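Local coordinates for Alr1585 protein (Nostoc sp., PDB 5C2I) that probably uses a bound haem and hydrogen peroxide to oxidise dyes and related substrates, as a tetrameric member of the DyP-type peroxidase family, at residues D317-L320 with A321-C325; F410-V413 with N414-P417. The protein carries 1 engineered substitution. One frame throughout, in Å; residues are numbered along the deposited sequence.

How the interactions relate
Along the chain, interaction 1 comes first, in the loop that runs from helix 281-289 to helix 330-334; there 317-325 folds back on itself around the carboxylate of Asp319. The chain then passes through helices 330-334, 339-343 and 350-358 and strands 363-369 and 383-390 before helix 397-405 leads into interaction 2, at 410-417, where a turn from Gln412 to Thr415 precedes strand 428-431. Each closes its own short loop, so the two follow in series and neither nests nor crosses. The centres of interactions 1 and 2 lie about 15 Å apart, and the two do not touch. Phe327 bridges them, touching Ala322 of one and Thr415 of the other.

Interaction 1 (D317-L320 with A321-C325); sequences DGDL and AATKC
Asp319 OD2 is gripped by two donors, the backbone N of Cys325 and the hydroxyl of Thr299. Asp319 OD2 takes the shorter of the two backbone bonds to the carboxylate, 2.8 Å from Cys325 N, through its syn lone pair and nearly straight (164° at the hydrogen). The other oxygen, OD1 of Asp319, accepts from Lys324 N at 3.1 Å, again on the syn side but 21° out of the carboxylate plane. Two successive backbone N-H groups thus share one carboxylate, an oxygen each. A water donates to Asp319 OD1 at 2.7 Å and is also hydrogen-bonded to Thr323 OG1, linking the carboxylate to that side chain. With chi1 at -168° the Asp319 carboxylate swings away from its own N and reaches these later amides. Bonds on both oxygens should fix its rotation, and the donors around it would be expected to favour the charged form.

The fold-back begins with a type I beta turn from Asp319 to Ala322, part of the loop ahead of helix 330-334 in the C-terminal region of this DyP-type peroxidase. Ala322 N closes the turn on Asp319 O at 3.0 Å, and Arg332 binds the same carbonyl oxygen.

Lys324 runs past Asp319 in the opposite direction. Lys324 CB sits 3.4 Å from Asp319 OD2. The chain is extended beyond CG and brings Lys324 NZ to Gly318 O, a 3.1 Å bond with the nitrogen tilted from the carbonyl plane. Lys324 NZ stays 5.5 Å from Asp319 OD1, too far for a salt bridge, though the opposite charges may still attract. Trp434 packs on the Lys324 side chain, while Cys325 lies against Val298 and Thr299.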
loop_
_atom_site.group_PDB
_atom_site.type_symbol
_atom_site.label_atom_id
_atom_site.label_comp_id
_atom_site.label_asym_id
_atom_site.label_seq_id
_atom_site.Cartn_x
_atom_site.Cartn_y
_atom_site.Cartn_z
ATOM N N ASP A 317 34.662 -10.401 22.409
ATOM C CA ASP A 317 35.709 -11.389 22.735
ATOM C C ASP A 317 36.439 -11.922 21.502
ATOM O O ASP A 317 37.589 -12.317 21.620
ATOM C CB ASP A 317 35.156 -12.586 23.557
ATOM C CG ASP A 317 34.703 -12.196 24.980
ATOM O OD1 ASP A 317 34.738 -11.013 25.370
ATOM O OD2 ASP A 317 34.240 -13.094 25.723
ATOM N N GLY A 318 35.799 -11.959 20.334
ATOM C CA GLY A 318 36.439 -12.316 19.078
ATOM C C GLY A 318 37.094 -11.136 18.376
ATOM O O GLY A 318 37.559 -11.279 17.238
ATOM N N ASP A 319 37.194 -10.003 19.071
ATOM C CA ASP A 319 37.563 -8.712 18.475
ATOM C C ASP A 319 38.279 -7.858 19.521
ATOM O O ASP A 319 38.010 -6.654 19.660
ATOM C CB ASP A 319 36.292 -8.032 17.973
ATOM C CG ASP A 319 36.550 -6.823 17.082
ATOM O OD1 ASP A 319 37.675 -6.643 16.570
ATOM O OD2 ASP A 319 35.552 -6.104 16.841
ATOM N N LEU A 320 39.213 -8.483 20.247
ATOM C CA LEU A 320 39.881 -7.819 21.353
ATOM C C LEU A 320 40.725 -6.627 20.903
ATOM O O LEU A 320 40.845 -5.660 21.628
ATOM C CB LEU A 320 40.785 -8.796 22.117
ATOM C CG LEU A 320 40.066 -9.981 22.772
ATOM C CD1 LEU A 320 41.022 -10.958 23.472
ATOM C CD2 LEU A 320 39.019 -9.494 23.743
ATOM N N ALA A 321 41.310 -6.708 19.719
ATOM C CA ALA A 321 42.110 -5.593 19.227
ATOM C C ALA A 321 41.250 -4.543 18.497
ATOM O O ALA A 321 41.807 -3.587 17.952
ATOM C CB ALA A 321 43.210 -6.096 18.341
ATOM N N ALA A 322 39.933 -4.778 18.423
ATOM C CA ALA A 322 38.984 -3.839 17.804
ATOM C C ALA A 322 39.388 -3.474 16.371
ATOM O O ALA A 322 39.266 -2.315 15.971
ATOM C CB ALA A 322 38.866 -2.582 18.653
ATOM N N THR A 323 39.795 -4.476 15.593
ATOM C CA THR A 323 40.008 -4.287 14.157
ATOM C C THR A 323 38.783 -4.616 13.291
ATOM O O THR A 323 38.833 -4.440 12.089
ATOM C CB THR A 323 41.207 -5.122 13.651
ATOM O OG1 THR A 323 40.918 -6.508 13.771
ATOM C CG2 THR A 323 42.463 -4.774 14.464
ATOM N N LYS A 324 37.706 -5.136 13.916
ATOM C CA LYS A 324 36.450 -5.381 13.205
ATOM C C LYS A 324 35.449 -4.276 13.584
ATOM O O LYS A 324 35.044 -3.464 12.732
ATOM C CB LYS A 324 35.945 -6.806 13.500
ATOM C CG LYS A 324 36.932 -7.900 13.086
ATOM C CD LYS A 324 36.585 -9.219 13.756
ATOM C CE LYS A 324 37.415 -10.383 13.274
ATOM N NZ LYS A 324 37.117 -11.546 14.145
ATOM N N CYS A 325 35.062 -4.246 14.851
ATOM C CA CYS A 325 34.334 -3.113 15.429
ATOM C C CYS A 325 35.303 -2.236 16.206
ATOM O O CYS A 325 35.789 -2.631 17.285
ATOM C CB CYS A 325 33.230 -3.570 16.370
ATOM S SG CYS A 325 32.248 -2.163 16.976
HETATM O O HOH W 1 40.116 -7.599 16.087
#

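Interaction 2 (F410-V413 with N414-P417); sequences FVQV and NTGP
Thr415 grips Gln412 O with both its hydroxyl and its backbone N-H. Thr415 OG1 donates to Gln412 O at 2.6 Å, from 38° above the carbonyl plane. Thr415 N reaches Gln412 O at 3.1 Å from the same face. Gln412 CG lies 3.5 Å from Thr415 OG1, the two side chains crossing at about a right angle. The backbone bond closes a type II beta turn from Gln412 to Thr415, in the loop between helix 397-405 and strand 428-431. At its corner the side chains of Val413 and Asn414 lie side by side, with Val413 CG1 3.5 Å from Asn414 ND2. A chi1 of -62° keeps OG1 beside the backbone N, facing Gln412 O, and leaves Thr415 CG2 3.4 Å from Phe410 O. A valine in place of Thr415 would probably leave Gln412 O with the backbone N-H as its one donor from within the turn, giving the turn a looser hold. Further out, Lys333 binds both Phe410 O and Gly416 O, joining the backbone on the two sides of the turn. The peptide bond before Val411 is cis, and Val411 CB sits over the centre of the Phe410 ring, which also stacks with Trp404.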
loop_
_atom_site.group_PDB
_atom_site.type_symbol
_atom_site.label_atom_id
_atom_site.label_comp_id
_atom_site.label_asym_id
_atom_site.label_seq_id
_atom_site.Cartn_x
_atom_site.Cartn_y
_atom_site.Cartn_z
ATOM N N PHE A 410 38.805 6.896 26.192
ATOM C CA PHE A 410 37.988 5.740 26.538
ATOM C C PHE A 410 37.646 4.920 25.288
ATOM O O PHE A 410 37.181 5.483 24.305
ATOM C CB PHE A 410 36.670 6.144 27.235
ATOM C CG PHE A 410 35.831 4.943 27.618
ATOM C CD1 PHE A 410 36.106 4.257 28.778
ATOM C CD2 PHE A 410 34.897 4.412 26.740
ATOM C CE1 PHE A 410 35.409 3.090 29.110
ATOM C CE2 PHE A 410 34.205 3.250 27.046
ATOM C CZ PHE A 410 34.460 2.583 28.237
ATOM N N VAL A 411 37.723 3.591 25.323
ATOM C CA VAL A 411 38.214 2.762 26.444
ATOM C C VAL A 411 39.731 2.714 26.500
ATOM O O VAL A 411 40.296 2.323 27.515
ATOM C CB VAL A 411 37.664 1.301 26.330
ATOM C CG1 VAL A 411 38.306 0.547 25.163
ATOM C CG2 VAL A 411 37.859 0.554 27.649
ATOM N N GLN A 412 40.404 3.106 25.423
ATOM C CA GLN A 412 41.872 3.164 25.464
ATOM C C GLN A 412 42.356 4.506 24.913
ATOM O O GLN A 412 41.590 5.239 24.253
ATOM C CB GLN A 412 42.503 1.933 24.798
ATOM C CG GLN A 412 42.263 1.743 23.339
ATOM C CD GLN A 412 43.225 0.704 22.726
ATOM O OE1 GLN A 412 43.683 -0.235 23.403
ATOM N NE2 GLN A 412 43.532 0.875 21.439
ATOM N N VAL A 413 43.595 4.835 25.254
ATOM C CA VAL A 413 44.195 6.091 24.872
ATOM C C VAL A 413 44.078 6.252 23.356
ATOM O O VAL A 413 44.234 5.297 22.594
ATOM C CB VAL A 413 45.685 6.159 25.326
ATOM C CG1 VAL A 413 46.349 7.406 24.789
ATOM C CG2 VAL A 413 45.785 6.135 26.844
ATOM N N ASN A 414 43.740 7.461 22.930
ATOM C CA ASN A 414 43.601 7.824 21.511
ATOM C C ASN A 414 42.525 7.089 20.726
ATOM O O ASN A 414 42.620 7.000 19.510
ATOM C CB ASN A 414 44.941 7.750 20.782
ATOM C CG ASN A 414 45.961 8.667 21.398
ATOM O OD1 ASN A 414 45.632 9.765 21.843
ATOM N ND2 ASN A 414 47.168 8.208 21.499
ATOM N N THR A 415 41.513 6.582 21.421
ATOM C CA THR A 415 40.314 6.063 20.755
ATOM C C THR A 415 39.552 7.168 20.036
ATOM O O THR A 415 39.060 6.989 18.910
ATOM C CB THR A 415 39.384 5.388 21.774
ATOM O OG1 THR A 415 40.087 4.269 22.356
ATOM C CG2 THR A 415 38.091 4.919 21.109
ATOM N N GLY A 416 39.507 8.339 20.675
ATOM C CA GLY A 416 38.765 9.473 20.144
ATOM C C GLY A 416 37.335 9.409 20.639
ATOM O O GLY A 416 36.895 8.406 21.187
ATOM N N PRO A 417 36.585 10.493 20.437
ATOM C CA PRO A 417 35.179 10.485 20.818
ATOM C C PRO A 417 34.341 9.548 19.951
ATOM O O PRO A 417 34.708 9.248 18.803
ATOM C CB PRO A 417 34.751 11.938 20.616
ATOM C CG PRO A 417 35.764 12.536 19.683
ATOM C CD PRO A 417 37.019 11.752 19.823
#